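Local coordinates for protein dally-like, isoform A (Drosophila melanogaster, PDB 6XTZ) that binds Wnt and Hedgehog proteins, probably at the cell surface, and holds the palmitoleoyl lipid of Wnt in a pocket of its glypican core, consistent with shielding it, at residues E270-A273 with M274-K278; Y456-F459 with W460-L463; Y110-I113 with Y114-S118. The protein carries 5 engineered substitutions. All coordinates share one frame; numbering follows the deposited sequence.

Contact 1 of 3, residues E270-A273 with M274-K278; sequences ENFA and MAMDK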
ATOM      1  N   GLU A 270       0.339   4.483  -7.269  1.00 43.38           N
ATOM      2  CA  GLU A 270      -0.657   3.960  -8.197  1.00 41.39           C
ATOM      3  C   GLU A 270      -0.327   2.531  -8.607  1.00 43.20           C
ATOM      4  O   GLU A 270      -1.226   1.690  -8.718  1.00 44.48           O
ATOM      5  CB  GLU A 270      -0.762   4.866  -9.425  1.00 38.43           C
ATOM      6  CG  GLU A 270      -1.321   6.248  -9.131  1.00 45.74           C
ATOM      7  CD  GLU A 270      -1.570   7.055 -10.389  1.00 58.37           C
ATOM      8  OE1 GLU A 270      -1.355   6.517 -11.494  1.00 65.79           O
ATOM      9  OE2 GLU A 270      -1.980   8.229 -10.274  1.00 66.38           O
ATOM     10  N   ASN A 271       0.956   2.238  -8.840  1.00 42.21           N
ATOM     11  CA  ASN A 271       1.354   0.863  -9.133  1.00 44.87           C
ATOM     12  C   ASN A 271       1.049  -0.054  -7.956  1.00 42.19           C
ATOM     13  O   ASN A 271       0.636  -1.203  -8.143  1.00 48.94           O
ATOM     14  CB  ASN A 271       2.840   0.799  -9.485  1.00 42.02           C
ATOM     15  CG  ASN A 271       3.171   1.531 -10.772  1.00 45.41           C
ATOM     16  OD1 ASN A 271       2.302   1.764 -11.611  1.00 51.05           O
ATOM     17  ND2 ASN A 271       4.438   1.888 -10.937  1.00 42.08           N
ATOM     18  N   PHE A 272       1.251   0.441  -6.731  1.00 41.22           N
ATOM     19  CA  PHE A 272       0.900  -0.334  -5.546  1.00 42.42           C
ATOM     20  C   PHE A 272      -0.596  -0.615  -5.494  1.00 39.88           C
ATOM     21  O   PHE A 272      -1.012  -1.737  -5.182  1.00 38.03           O
ATOM     22  CB  PHE A 272       1.351   0.405  -4.284  1.00 39.22           C
ATOM     23  CG  PHE A 272       0.670  -0.065  -3.029  1.00 37.60           C
ATOM     24  CD1 PHE A 272       1.092  -1.216  -2.385  1.00 33.37           C
ATOM     25  CD2 PHE A 272      -0.392   0.647  -2.491  1.00 39.15           C
ATOM     26  CE1 PHE A 272       0.468  -1.649  -1.228  1.00 34.05           C
ATOM     27  CE2 PHE A 272      -1.022   0.217  -1.338  1.00 41.02           C
ATOM     28  CZ  PHE A 272      -0.593  -0.935  -0.708  1.00 36.91           C
ATOM     29  N   ALA A 273      -1.421   0.391  -5.793  1.00 37.45           N
ATOM     30  CA  ALA A 273      -2.867   0.200  -5.737  1.00 38.20           C
ATOM     31  C   ALA A 273      -3.343  -0.761  -6.820  1.00 38.67           C
ATOM     32  O   ALA A 273      -4.280  -1.537  -6.600  1.00 39.71           O
ATOM     33  CB  ALA A 273      -3.582   1.544  -5.864  1.00 30.37           C
ATOM     34  N   MET A 274      -2.717  -0.720  -7.998  1.00 41.93           N
ATOM     35  CA  MET A 274      -3.113  -1.626  -9.070  1.00 40.94           C
ATOM     36  C   MET A 274      -2.672  -3.053  -8.774  1.00 43.67           C
ATOM     37  O   MET A 274      -3.388  -4.009  -9.092  1.00 41.75           O
ATOM     38  CB  MET A 274      -2.541  -1.146 -10.405  1.00 48.99           C
ATOM     39  CG  MET A 274      -3.148   0.156 -10.903  1.00 64.33           C
ATOM     40  SD  MET A 274      -2.547   0.663 -12.528  1.00 75.74           S
ATOM     41  CE  MET A 274      -0.810   0.928 -12.184  1.00 73.88           C
ATOM     42  N   ALA A 275      -1.500  -3.219  -8.160  1.00 41.34           N
ATOM     43  CA  ALA A 275      -1.048  -4.557  -7.797  1.00 36.12           C
ATOM     44  C   ALA A 275      -1.859  -5.115  -6.635  1.00 38.28           C
ATOM     45  O   ALA A 275      -2.120  -6.323  -6.578  1.00 40.21           O
ATOM     46  CB  ALA A 275       0.442  -4.534  -7.461  1.00 31.78           C
ATOM     47  N   MET A 276      -2.268  -4.253  -5.699  1.00 38.59           N
ATOM     48  CA  MET A 276      -3.124  -4.701  -4.604  1.00 39.12           C
ATOM     49  C   MET A 276      -4.475  -5.176  -5.117  1.00 38.41           C
ATOM     50  O   MET A 276      -5.030  -6.157  -4.609  1.00 35.04           O
ATOM     51  CB  MET A 276      -3.311  -3.577  -3.585  1.00 34.74           C
ATOM     52  CG  MET A 276      -2.122  -3.367  -2.675  1.00 39.82           C
ATOM     53  SD  MET A 276      -1.948  -4.651  -1.424  1.00 38.69           S
ATOM     54  CE  MET A 276      -3.376  -4.316  -0.401  1.00 33.67           C
ATOM     55  N   ASP A 277      -5.031  -4.483  -6.114  1.00 40.57           N
ATOM     56  CA  ASP A 277      -6.318  -4.891  -6.662  1.00 41.10           C
ATOM     57  C   ASP A 277      -6.213  -6.218  -7.402  1.00 48.53           C
ATOM     58  O   ASP A 277      -7.179  -6.989  -7.433  1.00 49.44           O
ATOM     59  CB  ASP A 277      -6.865  -3.804  -7.585  1.00 43.13           C
ATOM     60  CG  ASP A 277      -8.317  -4.030  -7.956  1.00 45.34           C
ATOM     61  OD1 ASP A 277      -9.192  -3.825  -7.090  1.00 47.67           O
ATOM     62  OD2 ASP A 277      -8.585  -4.409  -9.115  1.00 48.00           O
ATOM     63  N   LYS A 278      -5.051  -6.502  -7.996  1.00 50.74           N
ATOM     64  CA  LYS A 278      -4.856  -7.786  -8.663  1.00 47.79           C
ATOM     65  C   LYS A 278      -4.763  -8.923  -7.654  1.00 47.63           C
ATOM     66  O   LYS A 278      -5.347  -9.993  -7.861  1.00 43.49           O
ATOM     67  CB  LYS A 278      -3.604  -7.740  -9.538  1.00 47.84           C
ATOM     68  CG  LYS A 278      -3.796  -7.051 -10.876  1.00 56.89           C
ATOM     69  CD  LYS A 278      -2.609  -7.314 -11.793  1.00 68.11           C
ATOM     70  CE  LYS A 278      -2.889  -6.854 -13.215  1.00 75.01           C
ATOM     71  NZ  LYS A 278      -1.776  -7.203 -14.141  1.00 76.43           N
TER

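Contact 2 of 3, residues Y456-F459 with W460-L463; sequences YKKF and WSNL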
ATOM      1  N   TYR A 456      -7.710   5.308  -2.155  1.00 39.07           N
ATOM      2  CA  TYR A 456      -6.451   6.019  -1.970  1.00 43.23           C
ATOM      3  C   TYR A 456      -5.506   5.885  -3.158  1.00 42.85           C
ATOM      4  O   TYR A 456      -4.321   6.209  -3.026  1.00 37.11           O
ATOM      5  CB  TYR A 456      -5.745   5.529  -0.704  1.00 42.75           C
ATOM      6  CG  TYR A 456      -6.488   5.825   0.579  1.00 42.15           C
ATOM      7  CD1 TYR A 456      -6.809   7.128   0.934  1.00 45.39           C
ATOM      8  CD2 TYR A 456      -6.851   4.802   1.443  1.00 44.66           C
ATOM      9  CE1 TYR A 456      -7.485   7.401   2.111  1.00 49.73           C
ATOM     10  CE2 TYR A 456      -7.524   5.064   2.617  1.00 48.89           C
ATOM     11  CZ  TYR A 456      -7.839   6.362   2.948  1.00 47.52           C
ATOM     12  OH  TYR A 456      -8.510   6.616   4.121  1.00 49.20           O
ATOM     13  N   LYS A 457      -5.999   5.417  -4.307  1.00 46.10           N
ATOM     14  CA  LYS A 457      -5.136   5.236  -5.471  1.00 45.44           C
ATOM     15  C   LYS A 457      -4.551   6.566  -5.933  1.00 43.24           C
ATOM     16  O   LYS A 457      -3.340   6.683  -6.150  1.00 42.34           O
ATOM     17  CB  LYS A 457      -5.919   4.568  -6.601  1.00 46.56           C
ATOM     18  CG  LYS A 457      -5.116   4.322  -7.871  1.00 50.36           C
ATOM     19  CD  LYS A 457      -5.886   3.428  -8.837  1.00 56.68           C
ATOM     20  CE  LYS A 457      -5.110   3.179 -10.122  1.00 61.31           C
ATOM     21  NZ  LYS A 457      -4.942   4.419 -10.925  1.00 70.63           N
ATOM     22  N   LYS A 458      -5.401   7.581  -6.088  1.00 38.83           N
ATOM     23  CA  LYS A 458      -4.982   8.905  -6.530  1.00 44.91           C
ATOM     24  C   LYS A 458      -4.759   9.861  -5.363  1.00 46.50           C
ATOM     25  O   LYS A 458      -4.889  11.077  -5.529  1.00 47.92           O
ATOM     26  CB  LYS A 458      -6.013   9.488  -7.496  1.00 49.26           C
ATOM     27  CG  LYS A 458      -6.297   8.629  -8.719  1.00 54.16           C
ATOM     28  CD  LYS A 458      -5.155   8.690  -9.720  1.00 61.91           C
ATOM     29  CE  LYS A 458      -5.537   8.013 -11.028  1.00 65.13           C
ATOM     30  NZ  LYS A 458      -4.475   8.165 -12.060  1.00 71.75           N
ATOM     31  N   PHE A 459      -4.420   9.331  -4.184  1.00 43.55           N
ATOM     32  CA  PHE A 459      -4.343  10.165  -2.988  1.00 39.68           C
ATOM     33  C   PHE A 459      -3.290  11.256  -3.130  1.00 40.56           C
ATOM     34  O   PHE A 459      -3.538  12.416  -2.783  1.00 33.80           O
ATOM     35  CB  PHE A 459      -4.050   9.301  -1.759  1.00 36.06           C
ATOM     36  CG  PHE A 459      -3.719  10.098  -0.528  1.00 41.50           C
ATOM     37  CD1 PHE A 459      -4.727  10.611   0.273  1.00 40.26           C
ATOM     38  CD2 PHE A 459      -2.401  10.343  -0.174  1.00 45.12           C
ATOM     39  CE1 PHE A 459      -4.425  11.351   1.403  1.00 42.40           C
ATOM     40  CE2 PHE A 459      -2.094  11.085   0.952  1.00 37.47           C
ATOM     41  CZ  PHE A 459      -3.108  11.587   1.742  1.00 36.67           C
ATOM     42  N   TRP A 460      -2.109  10.906  -3.638  1.00 43.84           N
ATOM     43  CA  TRP A 460      -0.998  11.851  -3.649  1.00 44.71           C
ATOM     44  C   TRP A 460      -1.170  12.923  -4.720  1.00 42.20           C
ATOM     45  O   TRP A 460      -0.874  14.096  -4.473  1.00 40.82           O
ATOM     46  CB  TRP A 460       0.318  11.095  -3.830  1.00 43.07           C
ATOM     47  CG  TRP A 460       0.577  10.138  -2.707  1.00 43.91           C
ATOM     48  CD1 TRP A 460       0.343   8.794  -2.703  1.00 47.56           C
ATOM     49  CD2 TRP A 460       1.091  10.459  -1.408  1.00 39.38           C
ATOM     50  NE1 TRP A 460       0.691   8.256  -1.487  1.00 45.31           N
ATOM     51  CE2 TRP A 460       1.152   9.257  -0.674  1.00 41.81           C
ATOM     52  CE3 TRP A 460       1.512  11.644  -0.798  1.00 34.99           C
ATOM     53  CZ2 TRP A 460       1.617   9.207   0.639  1.00 41.03           C
ATOM     54  CZ3 TRP A 460       1.972  11.593   0.506  1.00 40.56           C
ATOM     55  CH2 TRP A 460       2.022  10.382   1.210  1.00 39.75           C
ATOM     56  N   SER A 461      -1.651  12.551  -5.908  1.00 44.61           N
ATOM     57  CA  SER A 461      -1.883  13.549  -6.945  1.00 43.08           C
ATOM     58  C   SER A 461      -3.108  14.405  -6.655  1.00 46.44           C
ATOM     59  O   SER A 461      -3.250  15.481  -7.245  1.00 54.18           O
ATOM     60  CB  SER A 461      -2.028  12.878  -8.313  1.00 41.65           C
ATOM     61  OG  SER A 461      -3.113  11.964  -8.332  1.00 41.02           O
ATOM     62  N   ASN A 462      -3.985  13.958  -5.760  1.00 45.19           N
ATOM     63  CA  ASN A 462      -5.170  14.716  -5.384  1.00 48.23           C
ATOM     64  C   ASN A 462      -4.911  15.693  -4.246  1.00 48.31           C
ATOM     65  O   ASN A 462      -5.761  16.554  -3.988  1.00 52.02           O
ATOM     66  CB  ASN A 462      -6.301  13.757  -4.992  1.00 52.59           C
ATOM     67  CG  ASN A 462      -7.635  14.458  -4.833  1.00 63.25           C
ATOM     68  OD1 ASN A 462      -8.307  14.768  -5.815  1.00 72.66           O
ATOM     69  ND2 ASN A 462      -8.030  14.702  -3.589  1.00 63.45           N
ATOM     70  N   LEU A 463      -3.770  15.582  -3.561  1.00 46.31           N
ATOM     71  CA  LEU A 463      -3.462  16.516  -2.477  1.00 46.00           C
ATOM     72  C   LEU A 463      -3.491  17.972  -2.924  1.00 48.99           C
ATOM     73  O   LEU A 463      -4.151  18.782  -2.250  1.00 48.92           O
ATOM     74  CB  LEU A 463      -2.116  16.148  -1.843  1.00 45.81           C
ATOM     75  CG  LEU A 463      -2.161  15.188  -0.653  1.00 47.78           C
ATOM     76  CD1 LEU A 463      -0.757  14.865  -0.177  1.00 51.98           C
ATOM     77  CD2 LEU A 463      -2.985  15.788   0.474  1.00 40.14           C
TER
HETATM   78  O   HOH W   1      -1.540   8.698  -5.486  1.00 35.69           O
HETATM   79  O   HOH W   2      -5.900  13.333  -1.344  1.00 50.87           O

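Contact 3 of 3, residues Y110-I113 with Y114-S118; sequences YGVI and YERNS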
ATOM      1  N   TYR A 110     -11.763 -40.781  10.440  1.00 56.45           N
ATOM      2  CA  TYR A 110     -10.789 -41.837  10.201  1.00 54.77           C
ATOM      3  C   TYR A 110     -10.349 -42.557  11.469  1.00 54.37           C
ATOM      4  O   TYR A 110      -9.792 -43.655  11.371  1.00 63.04           O
ATOM      5  CB  TYR A 110      -9.562 -41.264   9.485  1.00 58.95           C
ATOM      6  CG  TYR A 110      -9.855 -40.808   8.073  1.00 66.33           C
ATOM      7  CD1 TYR A 110     -10.336 -39.531   7.818  1.00 70.21           C
ATOM      8  CD2 TYR A 110      -9.660 -41.662   6.995  1.00 74.99           C
ATOM      9  CE1 TYR A 110     -10.609 -39.115   6.526  1.00 70.99           C
ATOM     10  CE2 TYR A 110      -9.929 -41.254   5.702  1.00 74.55           C
ATOM     11  CZ  TYR A 110     -10.405 -39.980   5.474  1.00 70.48           C
ATOM     12  OH  TYR A 110     -10.675 -39.569   4.190  1.00 72.61           O
ATOM     13  N   GLY A 111     -10.581 -41.979  12.645  1.00 51.77           N
ATOM     14  CA  GLY A 111     -10.302 -42.689  13.878  1.00 49.29           C
ATOM     15  C   GLY A 111      -8.832 -42.676  14.267  1.00 53.69           C
ATOM     16  O   GLY A 111      -8.102 -41.715  14.020  1.00 58.26           O
ATOM     17  N   VAL A 112      -8.400 -43.781  14.882  1.00 52.21           N
ATOM     18  CA  VAL A 112      -7.065 -43.854  15.471  1.00 51.20           C
ATOM     19  C   VAL A 112      -5.985 -43.881  14.396  1.00 55.05           C
ATOM     20  O   VAL A 112      -4.853 -43.442  14.636  1.00 58.05           O
ATOM     21  CB  VAL A 112      -6.982 -45.077  16.408  1.00 52.95           C
ATOM     22  CG1 VAL A 112      -5.583 -45.247  16.979  1.00 58.23           C
ATOM     23  CG2 VAL A 112      -7.996 -44.940  17.537  1.00 48.49           C
ATOM     24  N   ILE A 113      -6.304 -44.372  13.195  1.00 51.21           N
ATOM     25  CA  ILE A 113      -5.302 -44.404  12.133  1.00 52.77           C
ATOM     26  C   ILE A 113      -4.872 -42.992  11.749  1.00 52.36           C
ATOM     27  O   ILE A 113      -3.727 -42.775  11.335  1.00 55.35           O
ATOM     28  CB  ILE A 113      -5.824 -45.192  10.914  1.00 60.11           C
ATOM     29  CG1 ILE A 113      -4.699 -45.412   9.899  1.00 68.95           C
ATOM     30  CG2 ILE A 113      -6.980 -44.467  10.251  1.00 55.29           C
ATOM     31  CD1 ILE A 113      -5.095 -46.268   8.716  1.00 73.24           C
ATOM     32  N   TYR A 114      -5.765 -42.010  11.891  1.00 52.44           N
ATOM     33  CA  TYR A 114      -5.358 -40.625  11.678  1.00 47.54           C
ATOM     34  C   TYR A 114      -4.652 -40.066  12.905  1.00 46.28           C
ATOM     35  O   TYR A 114      -3.588 -39.449  12.791  1.00 51.99           O
ATOM     36  CB  TYR A 114      -6.564 -39.754  11.322  1.00 50.81           C
ATOM     37  CG  TYR A 114      -6.273 -38.272  11.442  1.00 50.53           C
ATOM     38  CD1 TYR A 114      -5.568 -37.600  10.451  1.00 56.44           C
ATOM     39  CD2 TYR A 114      -6.694 -37.547  12.550  1.00 53.93           C
ATOM     40  CE1 TYR A 114      -5.293 -36.246  10.561  1.00 62.49           C
ATOM     41  CE2 TYR A 114      -6.421 -36.197  12.669  1.00 58.95           C
ATOM     42  CZ  TYR A 114      -5.722 -35.552  11.671  1.00 65.51           C
ATOM     43  OH  TYR A 114      -5.453 -34.207  11.788  1.00 72.95           O
ATOM     44  N   GLU A 115      -5.239 -40.271  14.089  1.00 49.60           N
ATOM     45  CA  GLU A 115      -4.647 -39.754  15.320  1.00 57.62           C
ATOM     46  C   GLU A 115      -3.249 -40.313  15.545  1.00 57.32           C
ATOM     47  O   GLU A 115      -2.408 -39.656  16.171  1.00 61.13           O
ATOM     48  CB  GLU A 115      -5.559 -40.077  16.505  1.00 62.40           C
ATOM     49  CG  GLU A 115      -5.179 -39.391  17.807  1.00 68.00           C
ATOM     50  CD  GLU A 115      -6.212 -39.600  18.898  1.00 72.37           C
ATOM     51  OE1 GLU A 115      -7.356 -39.974  18.571  1.00 73.40           O
ATOM     52  OE2 GLU A 115      -5.878 -39.393  20.083  1.00 73.91           O
ATOM     53  N   ARG A 116      -2.983 -41.516  15.036  1.00 58.17           N
ATOM     54  CA  ARG A 116      -1.641 -42.083  15.115  1.00 60.17           C
ATOM     55  C   ARG A 116      -0.642 -41.242  14.329  1.00 53.22           C
ATOM     56  O   ARG A 116       0.515 -41.095  14.739  1.00 56.05           O
ATOM     57  CB  ARG A 116      -1.660 -43.519  14.596  1.00 63.73           C
ATOM     58  CG  ARG A 116      -1.003 -44.537  15.507  1.00 76.09           C
ATOM     59  CD  ARG A 116      -1.648 -45.900  15.317  1.00 82.80           C
ATOM     60  NE  ARG A 116      -1.823 -46.222  13.904  1.00 87.28           N
ATOM     61  CZ  ARG A 116      -2.586 -47.213  13.453  1.00 94.48           C
ATOM     62  NH1 ARG A 116      -3.251 -47.980  14.305  1.00 98.59           N
ATOM     63  NH2 ARG A 116      -2.688 -47.433  12.149  1.00 95.03           N
ATOM     64  N   ASN A 117      -1.071 -40.684  13.195  1.00 46.09           N
ATOM     65  CA  ASN A 117      -0.218 -39.853  12.357  1.00 46.88           C
ATOM     66  C   ASN A 117      -0.642 -38.389  12.369  1.00 45.69           C
ATOM     67  O   ASN A 117      -0.322 -37.649  11.432  1.00 43.22           O
ATOM     68  CB  ASN A 117      -0.206 -40.373  10.919  1.00 45.48           C
ATOM     69  CG  ASN A 117       0.013 -41.865  10.843  1.00 51.89           C
ATOM     70  OD1 ASN A 117      -0.681 -42.563  10.107  1.00 54.75           O
ATOM     71  ND2 ASN A 117       0.971 -42.366  11.613  1.00 57.20           N
ATOM     72  N   SER A 118      -1.361 -37.958  13.406  1.00 42.80           N
ATOM     73  CA  SER A 118      -1.802 -36.570  13.463  1.00 42.51           C
ATOM     74  C   SER A 118      -0.623 -35.608  13.508  1.00 44.16           C
ATOM     75  O   SER A 118      -0.750 -34.457  13.079  1.00 39.16           O
ATOM     76  CB  SER A 118      -2.707 -36.351  14.677  1.00 43.25           C
ATOM     77  OG  SER A 118      -1.987 -36.522  15.885  1.00 50.54           O
TER

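Contact 1 of 3, residues E270-A273 with M274-K278
Glu-270 O to Met-274 N, Asn-271 O to Ala-275 N and Phe-272 O to Met-276 N, each at 2.9 Å, are successive i to i+4 bonds of an alpha helix, and a slightly longer one joins Ala-273 O to Asp-277 N. On the inner side of this turn Met-276 lies beside Phe-272, pointing the same way. The ring is swung out with CG anti to the backbone N (chi1 161°), offering one face to the methionine. Met-276 CG sits 3.4 Å from Phe-272 CE1 and, at 24° off the ring normal, makes a CH-pi contact displaced from the centre. Met-276 SD follows obliquely, 4.6 Å from the Phe-272 centroid, adding a Met-aromatic contact. Where the turn is more open, the bent Met-274 crosses Asn-271, its CE 3.3 Å from Asn-271 OD1; Asn-271 ND2 bonds to Glu-268. Phe-272 touches Ala-206 and Ala-210 of helix 185-216; Met-276 touches Leu-207 there, Ile-449 and Val-453 of helix 441-455, and Leu-533 of helix 513-538, so the turn lies among three helices of the glypican core. With alanine in place of Phe-272, Met-276 CG and SD would probably lose their aromatic partner and a gap would open toward Ala-206 and Ala-210. The turn is amphipathic: Phe-272, Ala-273, Ala-275 and Met-276 are buried, ring and thioether meeting by dispersion, whereas Glu-270, Met-274, Asp-277 (salt-bridged to Arg-450) and Lys-278 are more exposed.

Contact 2 of 3, residues Y456-F459 with W460-L463
The carbonyl oxygen of Phe-459 is held by two donors, a water at 2.9 Å from Phe-459 O and, weakly, Asn-462 N at 3.4 Å from the same atom. That water also accepts a weak bond from the Asn-462 side-chain amide. Asn-462 N divides its proton, since it lies 3.0 Å from Lys-458 O in a second bond that is also weak, bent to 132°. A second water accepts from Trp-460 N at 2.9 Å, at the start of segment 460-463. The surroundings are a junction of two helices: a type I beta turn from Tyr-456 to Phe-459 links helix 441-455 and helix 459-467. The buried rings of neighbouring Phe-459 and Trp-460 form a T-shaped pair, planes at 88°. Phe-459 turns its edge to the indole, CD2 standing over the middle of the face and 3.7 Å from Trp-460 CD2. The two first torsions differ, Phe-459 CG anti to its own N (chi1 170°) and Trp-460 CG anti to its carbonyl carbon, which brings the adjacent rings together. Phe-459 CE2 also meets Leu-463 CD1 at 4.2 Å, one helical turn on. Trp-269 and Phe-265 of helix 263-283 each make a further edge-to-face pair with Trp-460.

Contact 3 of 3, residues Y110-I113 with Y114-S118
Arg-116 reaches back along its short helix over Val-112 and Ile-113. Its CB lies 3.2 Å from Val-112 O, the oxygen that also receives Arg-116 N in a 2.7 Å bond. CG and CD remain near that carbonyl, each 4.1 Å from Val-112 O, and CD also approaches Val-112 CG1. A bend at chi3 (45°) then turns the guanidinium back, so that CZ comes to 4.1 Å from Ile-113 CA, which stands over one face of the flat group but toward its rim. At the tip NH2 packs on Ile-113 CG1 at 3.6 Å and hydrogen-bonds a glycerol, probably from the crystallisation liquor. The guanidinium thus lies against Ile-113 carbon, with Val-112 O over a face, while NE and NH2 are hydrogen-bonded outside this turn. The turn opens at Gly-111, the N-cap, whose positive phi (80°) lets the chain break from helix 51-110 and start again. Gly-111 O accepts a nearly straight bond from Glu-115 N at 3.2 Å and a weak one from Tyr-114 N. Tyr-110 CB and Tyr-114 CB touch at 3.8 Å across the break. Helix 112-116 lies between helices 51-110 and 118-134 in the chain, and its buried Tyr-114 packs on Asn-103 and Ile-107, sets its ring edge-to-face with Phe-106, and meets Phe-121 on the helix that follows.

From the N terminus the chain first reaches contact 3, a short helical turn joining helix 51-110 to helix 118-134; the Tyr-114 side chain there lies about 8 Å from the bound O-palmitoleoyl serine. Contact 1 follows within helix 263-283, and contact 2 comes last. Each is one continuous stretch, so none closes a long loop, and the three run in series without nesting or crossing. Contacts 1 and 2 nevertheless touch, tying helix 263-283 to the turn between helices 441-455 and 459-467: Glu-270 OE2 and Lys-458 NZ form a 3.1 Å salt bridge, and Lys-457 packs on Ala-273 and Met-274. Contact 3 stands apart, its centre about 44 Å from that of the chain, whereas contacts 1 and 2 lie near the middle.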